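Local coordinates for aminotransferase, class V family protein (Trichomonas vaginalis, PDB 5F8V), which probably catalyses the pyridoxal-phosphate-dependent transamination between O-phospho-L-serine and 2-oxoglutarate in the second step of serine biosynthesis, at residues 309-312 with 313-317. Numbering follows the deposited sequence.
Sequences RPDG and YENKD
The guanidinium of R309 carries CB of D317 over one face, 3.5 Å from R309 NH2, and meets the carbonyl of N315 at its edge. R309 NH2 donates to N315 O at 2.7 Å, with the oxygen almost in the guanidinium plane and the nitrogen in the carbonyl plane. The motif is a type I beta turn, R309 to G312, overlapped by an alpha turn, D311 to N315, after which the chain reaches D317, the N-cap of helix 318-329. G312 N closes the first turn on R309 O. N315 N closes the second, reaching back four residues to D311 O at 3.0 Å, so the chain folds on itself twice between strand 304-307 and the helix. The R309 chain kinks at chi3 (-55°), which brings the guanidinium back over its own loop. There R309 NH1 forms a salt bridge with D311 OD1 at 2.8 Å, its hydrogen bond weak because strongly bent, while NE pairs with D321 of the helix. These three partners fix the rotation of the group and tie both turns and the helix together. The carboxylate of D317 is steeply inclined to the guanidinium; its OD1 bonds weakly to A320 N, capping the helix start. K316 bends at chi2 (-60°) and folds back so that NZ reaches the G312 and Y313 carbonyls. Its ammonium is gripped by three carbonyls, those of G312, Y313 and V342. K316 NZ lies in the G312 carbonyl plane, 3.0 Å from G312 O. K316 NZ is 2.8 Å from Y313 O and 42° out of the Y313 carbonyl plane, not on a lone pair.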
loop_
_atom_site.group_PDB
_atom_site.type_symbol
_atom_site.label_atom_id
_atom_site.label_comp_id
_atom_site.label_asym_id
_atom_site.label_seq_id
_atom_site.Cartn_x
_atom_site.Cartn_y
_atom_site.Cartn_z
ATOM N N ARG A 309 -11.072 -14.278 -31.556
ATOM C CA ARG A 309 -11.281 -15.093 -32.751
ATOM C C ARG A 309 -12.711 -14.806 -33.218
ATOM O O ARG A 309 -13.546 -14.424 -32.394
ATOM C CB ARG A 309 -11.147 -16.585 -32.425
ATOM C CG ARG A 309 -9.746 -17.040 -32.064
ATOM C CD ARG A 309 -9.696 -18.480 -31.566
ATOM N NE ARG A 309 -10.601 -18.698 -30.431
ATOM C CZ ARG A 309 -11.823 -19.240 -30.497
ATOM N NH1 ARG A 309 -12.342 -19.669 -31.653
ATOM N NH2 ARG A 309 -12.548 -19.346 -29.388
ATOM N N PRO A 310 -13.010 -15.002 -34.518
ATOM C CA PRO A 310 -14.323 -14.614 -35.071
ATOM C C PRO A 310 -15.568 -15.053 -34.270
ATOM O O PRO A 310 -16.555 -14.305 -34.214
ATOM C CB PRO A 310 -14.314 -15.266 -36.459
ATOM C CG PRO A 310 -12.878 -15.326 -36.821
ATOM C CD PRO A 310 -12.182 -15.673 -35.539
ATOM N N ASP A 311 -15.503 -16.231 -33.647
ATOM C CA ASP A 311 -16.590 -16.764 -32.813
ATOM C C ASP A 311 -16.217 -16.838 -31.324
ATOM O O ASP A 311 -16.836 -17.577 -30.555
ATOM C CB ASP A 311 -17.035 -18.148 -33.341
ATOM C CG ASP A 311 -15.877 -19.149 -33.479
ATOM O OD1 ASP A 311 -14.852 -19.007 -32.771
ATOM O OD2 ASP A 311 -15.993 -20.080 -34.313
ATOM N N GLY A 312 -15.229 -16.045 -30.911
ATOM C CA GLY A 312 -14.622 -16.191 -29.584
ATOM C C GLY A 312 -15.415 -15.661 -28.400
ATOM O O GLY A 312 -15.096 -15.987 -27.253
ATOM N N TYR A 313 -16.436 -14.840 -28.654
ATOM C CA TYR A 313 -17.255 -14.286 -27.558
ATOM C C TYR A 313 -18.068 -15.372 -26.852
ATOM O O TYR A 313 -18.031 -15.480 -25.629
ATOM C CB TYR A 313 -18.178 -13.162 -28.056
ATOM C CG TYR A 313 -17.542 -11.789 -28.055
ATOM C CD1 TYR A 313 -17.425 -11.052 -26.873
ATOM C CD2 TYR A 313 -17.072 -11.216 -29.233
ATOM C CE1 TYR A 313 -16.853 -9.781 -26.865
ATOM C CE2 TYR A 313 -16.494 -9.953 -29.237
ATOM C CZ TYR A 313 -16.385 -9.238 -28.052
ATOM O OH TYR A 313 -15.814 -7.987 -28.083
ATOM N N GLU A 314 -18.773 -16.181 -27.639
ATOM C CA GLU A 314 -19.650 -17.233 -27.121
ATOM C C GLU A 314 -19.086 -18.665 -27.246
ATOM O O GLU A 314 -19.583 -19.568 -26.570
ATOM C CB GLU A 314 -21.018 -17.123 -27.807
ATOM C CG GLU A 314 -21.719 -15.796 -27.513
ATOM C CD GLU A 314 -22.920 -15.529 -28.403
ATOM O OE1 GLU A 314 -23.815 -16.398 -28.477
ATOM O OE2 GLU A 314 -22.977 -14.435 -29.016
ATOM N N ASN A 315 -18.064 -18.872 -28.087
ATOM C CA ASN A 315 -17.434 -20.197 -28.276
ATOM C C ASN A 315 -15.968 -20.193 -27.838
ATOM O O ASN A 315 -15.084 -19.874 -28.624
ATOM C CB ASN A 315 -17.543 -20.643 -29.742
ATOM C CG ASN A 315 -18.970 -20.627 -30.256
ATOM O OD1 ASN A 315 -19.374 -19.708 -30.976
ATOM N ND2 ASN A 315 -19.746 -21.636 -29.879
ATOM N N LYS A 316 -15.719 -20.554 -26.580
ATOM C CA LYS A 316 -14.376 -20.477 -26.001
ATOM C C LYS A 316 -13.487 -21.631 -26.474
ATOM O O LYS A 316 -13.936 -22.774 -26.580
ATOM C CB LYS A 316 -14.428 -20.462 -24.460
ATOM C CG LYS A 316 -15.274 -19.348 -23.846
ATOM C CD LYS A 316 -14.797 -17.945 -24.222
ATOM C CE LYS A 316 -15.712 -16.868 -23.645
ATOM N NZ LYS A 316 -15.510 -15.555 -24.319
ATOM N N ASP A 317 -12.225 -21.309 -26.750
ATOM C CA ASP A 317 -11.230 -22.285 -27.198
ATOM C C ASP A 317 -9.856 -21.719 -26.851
ATOM O O ASP A 317 -9.306 -20.889 -27.589
ATOM C CB ASP A 317 -11.388 -22.542 -28.709
ATOM C CG ASP A 317 -10.515 -23.692 -29.230
ATOM O OD1 ASP A 317 -9.639 -24.211 -28.499
ATOM O OD2 ASP A 317 -10.710 -24.063 -30.405
#